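Side-chain contacts in serine acetyltransferase (Entamoeba histolytica, PDB 3Q1X), which probably transfers an acetyl group to the hydroxyl of L-serine, a step of cysteine biosynthesis, and carries a left-handed parallel beta-helix: residues Tyr149-Met154 with Ile166-Ser171; Ser157-Ser160 with Ile164-His167; Glu82-Gln87 with Cys145-Tyr150. All coordinates share one frame; numbering follows the deposited sequence.

Contact 1. Residues Tyr149-Met154 with Ile166-Ser171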
loop_
_atom_site.group_PDB
_atom_site.type_symbol
_atom_site.label_atom_id
_atom_site.label_comp_id
_atom_site.label_asym_id
_atom_site.label_seq_id
_atom_site.Cartn_x
_atom_site.Cartn_y
_atom_site.Cartn_z
ATOM N N TYR A 149 -0.940 -3.367 -22.304
ATOM C CA TYR A 149 -1.191 -4.401 -21.306
ATOM C C TYR A 149 -0.064 -4.568 -20.283
ATOM O O TYR A 149 -0.253 -4.314 -19.076
ATOM C CB TYR A 149 -1.473 -5.732 -22.004
ATOM C CG TYR A 149 -2.867 -5.808 -22.598
ATOM C CD1 TYR A 149 -3.150 -5.205 -23.824
ATOM C CD2 TYR A 149 -3.898 -6.474 -21.937
ATOM C CE1 TYR A 149 -4.424 -5.254 -24.376
ATOM C CE2 TYR A 149 -5.189 -6.533 -22.488
ATOM C CZ TYR A 149 -5.435 -5.914 -23.710
ATOM O OH TYR A 149 -6.690 -5.953 -24.280
ATOM N N TYR A 150 1.100 -5.013 -20.751
ATOM C CA TYR A 150 2.199 -5.280 -19.828
ATOM C C TYR A 150 2.694 -4.013 -19.111
ATOM O O TYR A 150 3.019 -4.070 -17.919
ATOM C CB TYR A 150 3.342 -6.084 -20.489
ATOM C CG TYR A 150 4.590 -6.124 -19.637
ATOM C CD1 TYR A 150 4.599 -6.761 -18.388
ATOM C CD2 TYR A 150 5.750 -5.499 -20.064
ATOM C CE1 TYR A 150 5.752 -6.761 -17.592
ATOM C CE2 TYR A 150 6.896 -5.507 -19.294
ATOM C CZ TYR A 150 6.898 -6.132 -18.063
ATOM O OH TYR A 150 8.055 -6.113 -17.314
ATOM N N CYS A 151 2.723 -2.873 -19.813
ATOM C CA CYS A 151 3.131 -1.600 -19.176
ATOM C C CYS A 151 2.209 -1.231 -18.009
ATOM O O CYS A 151 2.667 -0.678 -17.010
ATOM C CB CYS A 151 3.251 -0.443 -20.190
ATOM S SG CYS A 151 1.701 0.061 -21.028
ATOM N N ARG A 152 0.923 -1.569 -18.119
ATOM C CA ARG A 152 0.018 -1.406 -16.987
ATOM C C ARG A 152 0.317 -2.393 -15.853
ATOM O O ARG A 152 0.293 -2.008 -14.681
ATOM C CB ARG A 152 -1.450 -1.500 -17.414
ATOM C CG ARG A 152 -2.424 -1.408 -16.236
ATOM C CD ARG A 152 -2.428 -0.032 -15.552
ATOM N NE ARG A 152 -3.410 0.033 -14.462
ATOM C CZ ARG A 152 -4.701 0.334 -14.609
ATOM N NH1 ARG A 152 -5.209 0.619 -15.807
ATOM N NH2 ARG A 152 -5.495 0.348 -13.549
ATOM N N GLU A 153 0.614 -3.653 -16.198
ATOM C CA GLU A 153 0.944 -4.677 -15.201
ATOM C C GLU A 153 2.182 -4.282 -14.400
ATOM O O GLU A 153 2.217 -4.410 -13.177
ATOM C CB GLU A 153 1.181 -6.036 -15.865
ATOM C CG GLU A 153 1.386 -7.181 -14.879
ATOM C CD GLU A 153 1.250 -8.541 -15.539
ATOM O OE1 GLU A 153 1.900 -8.774 -16.582
ATOM O OE2 GLU A 153 0.488 -9.371 -15.019
ATOM N N MET A 154 3.192 -3.796 -15.115
ATOM C CA MET A 154 4.414 -3.305 -14.487
ATOM C C MET A 154 4.110 -2.212 -13.465
ATOM O O MET A 154 4.601 -2.250 -12.333
ATOM C CB MET A 154 5.362 -2.768 -15.556
ATOM C CG MET A 154 6.780 -2.536 -15.069
ATOM S SD MET A 154 7.821 -1.680 -16.279
ATOM C CE MET A 154 7.208 -2.392 -17.775
ATOM N N ILE A 166 0.479 5.377 -10.988
ATOM C CA ILE A 166 0.817 6.199 -12.140
ATOM C C ILE A 166 0.544 5.381 -13.382
ATOM O O ILE A 166 1.194 4.352 -13.602
ATOM C CB ILE A 166 2.315 6.624 -12.143
ATOM C CG1 ILE A 166 2.674 7.407 -10.880
ATOM C CG2 ILE A 166 2.628 7.450 -13.398
ATOM C CD1 ILE A 166 4.140 7.833 -10.814
ATOM N N HIS A 167 -0.425 5.805 -14.184
ATOM C CA HIS A 167 -0.702 5.100 -15.430
ATOM C C HIS A 167 0.486 5.236 -16.383
ATOM O O HIS A 167 1.033 6.335 -16.512
ATOM C CB HIS A 167 -1.970 5.614 -16.109
ATOM C CG HIS A 167 -2.407 4.755 -17.248
ATOM N ND1 HIS A 167 -3.425 3.831 -17.140
ATOM C CD2 HIS A 167 -1.916 4.628 -18.503
ATOM C CE1 HIS A 167 -3.568 3.203 -18.293
ATOM N NE2 HIS A 167 -2.668 3.669 -19.137
ATOM N N PRO A 168 0.907 4.124 -17.031
ATOM C CA PRO A 168 2.061 4.213 -17.930
ATOM C C PRO A 168 1.930 5.246 -19.049
ATOM O O PRO A 168 2.943 5.656 -19.611
ATOM C CB PRO A 168 2.172 2.790 -18.510
ATOM C CG PRO A 168 0.829 2.154 -18.257
ATOM C CD PRO A 168 0.427 2.731 -16.929
ATOM N N GLY A 169 0.694 5.655 -19.351
ATOM C CA GLY A 169 0.409 6.690 -20.365
ATOM C C GLY A 169 0.742 8.119 -19.960
ATOM O O GLY A 169 0.942 8.976 -20.820
ATOM N N ALA A 170 0.808 8.382 -18.657
ATOM C CA ALA A 170 1.136 9.721 -18.168
ATOM C C ALA A 170 2.468 10.183 -18.744
ATOM O O ALA A 170 3.389 9.385 -18.919
ATOM C CB ALA A 170 1.172 9.745 -16.646
ATOM N N SER A 171 2.548 11.469 -19.059
ATOM C CA SER A 171 3.781 12.081 -19.545
ATOM C C SER A 171 4.335 12.986 -18.459
ATOM O O SER A 171 3.670 13.925 -18.032
ATOM C CB SER A 171 3.524 12.872 -20.830
ATOM O OG SER A 171 2.755 12.112 -21.741
#
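Pro168 pushes the edge of its ring against the first turn of helix 150-162, where Cys151 and Arg152 receive it. The packing is closest at Cys151: SG lies 3.6 Å from Pro168 CG and 3.7 Å from Pro168 CB, so the sulfur rests on the CB-CG side of the ring. Cys151 holds SG between its backbone N and carbonyl carbon (chi1 64°), which turns the sulfur out toward the proline. Next to it, Pro168 CG also meets the backbone, 3.6 Å from Cys151 O and 3.7 Å from Arg152 N.

The flank formed by Arg152 and His167 is looser. The arginine chain bends at chi2 (67°) and crosses the imidazole at about a right angle, with guanidinium and ring planes 60° apart. Arg152 NH1 stays 3.9 Å from both ND1 and CE1 of His167, and no hydrogen bond joins the two groups. The guanidinium is engaged instead by a salt bridge from NE to Glu156, while NH1 makes a weak bond to Tyr127 of the second subunit. Pro168 CD covers one face of the His167 ring, 3.3 Å above its plane; His167 also packs on Ala116 of the second subunit, and its side chain lies about 6 Å from a bound serine.

Without a hydrogen bond, helix start and first beta-helix coil meet here by van der Waals contact, and Glu156 probably balances most of the Arg152 charge.

Contact 2. Residues Ser157-Ser160 with Ile164-His167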
loop_
_atom_site.group_PDB
_atom_site.type_symbol
_atom_site.label_atom_id
_atom_site.label_comp_id
_atom_site.label_asym_id
_atom_site.label_seq_id
_atom_site.Cartn_x
_atom_site.Cartn_y
_atom_site.Cartn_z
ATOM N N SER A 157 2.615 -3.436 -10.239
ATOM C CA SER A 157 3.665 -3.844 -9.296
ATOM C C SER A 157 4.135 -2.659 -8.445
ATOM O O SER A 157 4.240 -2.757 -7.223
ATOM C CB SER A 157 4.848 -4.492 -10.010
ATOM O OG SER A 157 4.496 -5.748 -10.556
ATOM N N VAL A 158 4.402 -1.533 -9.107
ATOM C CA VAL A 158 4.713 -0.278 -8.419
ATOM C C VAL A 158 3.573 0.122 -7.462
ATOM O O VAL A 158 3.816 0.442 -6.293
ATOM C CB VAL A 158 4.985 0.850 -9.435
ATOM C CG1 VAL A 158 5.027 2.192 -8.738
ATOM C CG2 VAL A 158 6.277 0.582 -10.225
ATOM N N HIS A 159 2.337 0.031 -7.953
ATOM C CA HIS A 159 1.139 0.312 -7.187
ATOM C C HIS A 159 1.095 -0.485 -5.868
ATOM O O HIS A 159 0.859 0.080 -4.800
ATOM C CB HIS A 159 -0.061 0.009 -8.098
ATOM C CG HIS A 159 -1.361 0.622 -7.674
ATOM N ND1 HIS A 159 -1.461 1.658 -6.770
ATOM C CD2 HIS A 159 -2.622 0.361 -8.087
ATOM C CE1 HIS A 159 -2.733 1.982 -6.620
ATOM N NE2 HIS A 159 -3.459 1.212 -7.408
ATOM N N SER A 160 1.373 -1.788 -5.936
ATOM C CA SER A 160 1.355 -2.653 -4.741
ATOM C C SER A 160 2.494 -2.336 -3.772
ATOM O O SER A 160 2.321 -2.359 -2.550
ATOM C CB SER A 160 1.426 -4.131 -5.145
ATOM O OG SER A 160 0.295 -4.522 -5.909
ATOM N N ILE A 164 1.565 4.134 -4.912
ATOM C CA ILE A 164 1.586 5.202 -5.913
ATOM C C ILE A 164 1.076 4.623 -7.238
ATOM O O ILE A 164 1.553 3.576 -7.692
ATOM C CB ILE A 164 3.005 5.792 -6.090
ATOM C CG1 ILE A 164 3.544 6.345 -4.764
ATOM C CG2 ILE A 164 3.026 6.875 -7.194
ATOM C CD1 ILE A 164 5.009 6.719 -4.818
ATOM N N ASP A 165 0.124 5.324 -7.842
ATOM C CA ASP A 165 -0.683 4.814 -8.940
ATOM C C ASP A 165 -0.494 5.711 -10.149
ATOM O O ASP A 165 -1.213 6.691 -10.316
ATOM C CB ASP A 165 -2.163 4.788 -8.515
ATOM C CG ASP A 165 -3.037 3.937 -9.437
ATOM O OD1 ASP A 165 -2.570 3.462 -10.509
ATOM O OD2 ASP A 165 -4.217 3.728 -9.069
ATOM N N ILE A 166 0.479 5.377 -10.988
ATOM C CA ILE A 166 0.817 6.199 -12.140
ATOM C C ILE A 166 0.544 5.381 -13.382
ATOM O O ILE A 166 1.194 4.352 -13.602
ATOM C CB ILE A 166 2.315 6.624 -12.143
ATOM C CG1 ILE A 166 2.674 7.407 -10.880
ATOM C CG2 ILE A 166 2.628 7.450 -13.398
ATOM C CD1 ILE A 166 4.140 7.833 -10.814
ATOM N N HIS A 167 -0.425 5.805 -14.184
ATOM C CA HIS A 167 -0.702 5.100 -15.430
ATOM C C HIS A 167 0.486 5.236 -16.383
ATOM O O HIS A 167 1.033 6.335 -16.512
ATOM C CB HIS A 167 -1.970 5.614 -16.109
ATOM C CG HIS A 167 -2.407 4.755 -17.248
ATOM N ND1 HIS A 167 -3.425 3.831 -17.140
ATOM C CD2 HIS A 167 -1.916 4.628 -18.503
ATOM C CE1 HIS A 167 -3.568 3.203 -18.293
ATOM N NE2 HIS A 167 -2.668 3.669 -19.137
#
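His159 lays its imidazole against the carboxylate of Asp165, and these two residues, with Ile164, account for most of the buried surface. The two flat groups are stacked, their planes 28° apart, with Asp165 CG 3.4 Å above the ring plane and offset toward the rim. Asp165 CB makes a CH-pi contact, 3.8 Å from the centroid of the His159 ring. NE2 of His159 comes within 3.1 Å of Asp165 OD2, yet the angle is too poor for a hydrogen bond; NE2 instead bonds to the carbonyl O of His180 in the second subunit. Both side chains place CG opposite their own backbone N (chi1 -162° for His159, -165° for Asp165), which lays the carboxylate over one face of the ring. Ile164 O accepts a CA-H...O contact from His159 CA at 3.3 Å and lies 3.9 Å from Val158 CG1. ND1 of His159 is buried without a partner in the model.

The Asp165 side chain is about 8 Å from a bound serine, at the subunit interface. Folding back from helix 150-162, strand 165-166 opens the left-handed beta-helix and pairs in parallel with strand 185-186, while Val158 and Ile164 both rest on Ala132 of helix 128-144.

Contact 3. Residues Glu82-Gln87 with Cys145-Tyr150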
loop_
_atom_site.group_PDB
_atom_site.type_symbol
_atom_site.label_atom_id
_atom_site.label_comp_id
_atom_site.label_asym_id
_atom_site.label_seq_id
_atom_site.Cartn_x
_atom_site.Cartn_y
_atom_site.Cartn_z
ATOM N N GLU A 82 5.617 -11.528 -30.809
ATOM C CA GLU A 82 7.081 -11.547 -30.835
ATOM C C GLU A 82 7.693 -10.306 -31.501
ATOM O O GLU A 82 8.630 -9.701 -30.957
ATOM C CB GLU A 82 7.572 -12.825 -31.533
ATOM C CG GLU A 82 7.258 -14.151 -30.813
ATOM C CD GLU A 82 5.808 -14.660 -30.984
ATOM O OE1 GLU A 82 4.989 -14.051 -31.725
ATOM O OE2 GLU A 82 5.489 -15.694 -30.361
ATOM N N LEU A 83 7.170 -9.936 -32.674
ATOM C CA LEU A 83 7.701 -8.797 -33.420
ATOM C C LEU A 83 7.452 -7.475 -32.690
ATOM O O LEU A 83 8.365 -6.647 -32.573
ATOM C CB LEU A 83 7.145 -8.769 -34.852
ATOM C CG LEU A 83 7.407 -7.527 -35.708
ATOM C CD1 LEU A 83 7.497 -7.889 -37.185
ATOM C CD2 LEU A 83 6.313 -6.492 -35.478
ATOM N N PHE A 84 6.228 -7.288 -32.196
ATOM C CA PHE A 84 5.878 -6.088 -31.435
ATOM C C PHE A 84 6.758 -5.945 -30.201
ATOM O O PHE A 84 7.216 -4.840 -29.897
ATOM C CB PHE A 84 4.403 -6.101 -31.025
ATOM C CG PHE A 84 3.920 -4.793 -30.455
ATOM C CD1 PHE A 84 3.860 -3.652 -31.250
ATOM C CD2 PHE A 84 3.519 -4.702 -29.124
ATOM C CE1 PHE A 84 3.410 -2.438 -30.732
ATOM C CE2 PHE A 84 3.063 -3.488 -28.592
ATOM C CZ PHE A 84 3.008 -2.359 -29.395
ATOM N N ALA A 85 6.986 -7.060 -29.503
ATOM C CA ALA A 85 7.889 -7.107 -28.339
ATOM C C ALA A 85 9.316 -6.645 -28.664
ATOM O O ALA A 85 9.878 -5.817 -27.948
ATOM C CB ALA A 85 7.909 -8.507 -27.737
ATOM N N HIS A 86 9.889 -7.182 -29.747
ATOM C CA HIS A 86 11.228 -6.806 -30.191
ATOM C C HIS A 86 11.354 -5.298 -30.409
ATOM O O HIS A 86 12.296 -4.676 -29.920
ATOM C CB HIS A 86 11.606 -7.561 -31.476
ATOM C CG HIS A 86 12.870 -7.068 -32.107
ATOM N ND1 HIS A 86 14.115 -7.541 -31.747
ATOM C CD2 HIS A 86 13.084 -6.130 -33.059
ATOM C CE1 HIS A 86 15.041 -6.922 -32.462
ATOM N NE2 HIS A 86 14.442 -6.060 -33.264
ATOM N N GLN A 87 10.393 -4.720 -31.129
ATOM C CA GLN A 87 10.369 -3.279 -31.410
ATOM C C GLN A 87 10.232 -2.413 -30.156
ATOM O O GLN A 87 10.883 -1.366 -30.030
ATOM C CB GLN A 87 9.233 -2.955 -32.368
ATOM C CG GLN A 87 9.372 -3.650 -33.717
ATOM C CD GLN A 87 8.087 -3.631 -34.524
ATOM O OE1 GLN A 87 6.995 -3.423 -33.986
ATOM N NE2 GLN A 87 8.212 -3.859 -35.827
ATOM N N CYS A 145 5.255 3.027 -27.428
ATOM C CA CYS A 145 5.313 2.091 -28.565
ATOM C C CYS A 145 3.944 1.556 -28.970
ATOM O O CYS A 145 3.819 0.837 -29.977
ATOM C CB CYS A 145 6.232 0.915 -28.267
ATOM S SG CYS A 145 7.893 1.355 -27.912
ATOM N N GLY A 146 2.923 1.911 -28.193
ATOM C CA GLY A 146 1.555 1.466 -28.457
ATOM C C GLY A 146 1.092 0.289 -27.611
ATOM O O GLY A 146 -0.019 -0.198 -27.786
ATOM N N GLU A 147 1.942 -0.165 -26.691
ATOM C CA GLU A 147 1.631 -1.285 -25.814
ATOM C C GLU A 147 0.660 -0.831 -24.720
ATOM O O GLU A 147 0.764 0.291 -24.219
ATOM C CB GLU A 147 2.920 -1.883 -25.238
ATOM C CG GLU A 147 2.847 -3.373 -24.914
ATOM C CD GLU A 147 2.173 -3.661 -23.587
ATOM O OE1 GLU A 147 2.368 -2.868 -22.636
ATOM O OE2 GLU A 147 1.452 -4.681 -23.485
ATOM N N ARG A 148 -0.293 -1.692 -24.367
ATOM C CA ARG A 148 -1.377 -1.279 -23.486
ATOM C C ARG A 148 -1.638 -2.238 -22.324
ATOM O O ARG A 148 -2.463 -1.953 -21.463
ATOM C CB ARG A 148 -2.662 -1.069 -24.303
ATOM C CG ARG A 148 -2.603 0.097 -25.309
ATOM C CD ARG A 148 -2.634 1.431 -24.575
ATOM N NE ARG A 148 -2.547 2.558 -25.498
ATOM C CZ ARG A 148 -1.410 3.057 -25.979
ATOM N NH1 ARG A 148 -0.246 2.527 -25.633
ATOM N NH2 ARG A 148 -1.440 4.087 -26.817
ATOM N N TYR A 149 -0.940 -3.367 -22.304
ATOM C CA TYR A 149 -1.191 -4.401 -21.306
ATOM C C TYR A 149 -0.064 -4.568 -20.283
ATOM O O TYR A 149 -0.253 -4.314 -19.076
ATOM C CB TYR A 149 -1.473 -5.732 -22.004
ATOM C CG TYR A 149 -2.867 -5.808 -22.598
ATOM C CD1 TYR A 149 -3.150 -5.205 -23.824
ATOM C CD2 TYR A 149 -3.898 -6.474 -21.937
ATOM C CE1 TYR A 149 -4.424 -5.254 -24.376
ATOM C CE2 TYR A 149 -5.189 -6.533 -22.488
ATOM C CZ TYR A 149 -5.435 -5.914 -23.710
ATOM O OH TYR A 149 -6.690 -5.953 -24.280
ATOM N N TYR A 150 1.100 -5.013 -20.751
ATOM C CA TYR A 150 2.199 -5.280 -19.828
ATOM C C TYR A 150 2.694 -4.013 -19.111
ATOM O O TYR A 150 3.019 -4.070 -17.919
ATOM C CB TYR A 150 3.342 -6.084 -20.489
ATOM C CG TYR A 150 4.590 -6.124 -19.637
ATOM C CD1 TYR A 150 4.599 -6.761 -18.388
ATOM C CD2 TYR A 150 5.750 -5.499 -20.064
ATOM C CE1 TYR A 150 5.752 -6.761 -17.592
ATOM C CE2 TYR A 150 6.896 -5.507 -19.294
ATOM C CZ TYR A 150 6.898 -6.132 -18.063
ATOM O OH TYR A 150 8.055 -6.113 -17.314
#
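Phe84, in the first turn of helix 82-113, directs its ring at the Schellman motif that ends helix 128-144, where Gly146 leaves the helix with a positive phi of 100°. From CB, a chi1 of -170° swings the ring away from the backbone N and across to the loop. CB, CG and the two CD atoms serve as the stem, and contact begins at the far end of the ring. Phe84 CE1 lies 3.4 Å from Cys145 O. Phe84 CE2 turns to the other flank, 3.7 Å from both CB and CG of Glu147. Phe84 CZ, the tip, reaches 3.3 Å from Cys145 O and 3.6 Å from Glu147 N. Cys145 O, Gly146 C and Glu147 N all lie at the ring edge, near its plane.

The side chain of Glu147 meets the phenylalanine with its aliphatic carbons CB and CG. Its chain bends at chi2 (-81°) and takes the carboxylate away from the ring to the start of helix 150-162. There OE1 accepts from Cys151 N, while OE2 also has a bond from Asn80 of the same chain. Arg148, one residue on, folds back so that NH1 donates to Glu147 O. At OE2 the two backbone donors arrive differently: Tyr149 N, 3.0 Å from Glu147 OE2, comes from above the carboxylate plane, whereas Tyr150 N, at 2.8 Å, meets the syn lone pair of Glu147 OE2.

Overall arrangement
Contacts 1 and 2 are buried and hold the same two elements, fastening helix 150-162 to the first beta-helix coil at points whose centres are about 9 Å apart. Contact 3 is only partly buried and lies farther from the chain's centre; it sets helix 82-113 against the loop that leads into helix 150-162, so its second segment runs into the first of contact 1. None of the three has a hydrogen bond between its segments. Contact 1 relies on apolar atoms, contact 2 on stacked polar groups beside the second subunit, and contact 3 on a ring edge against backbone, with the carboxylate bonding within its own loop.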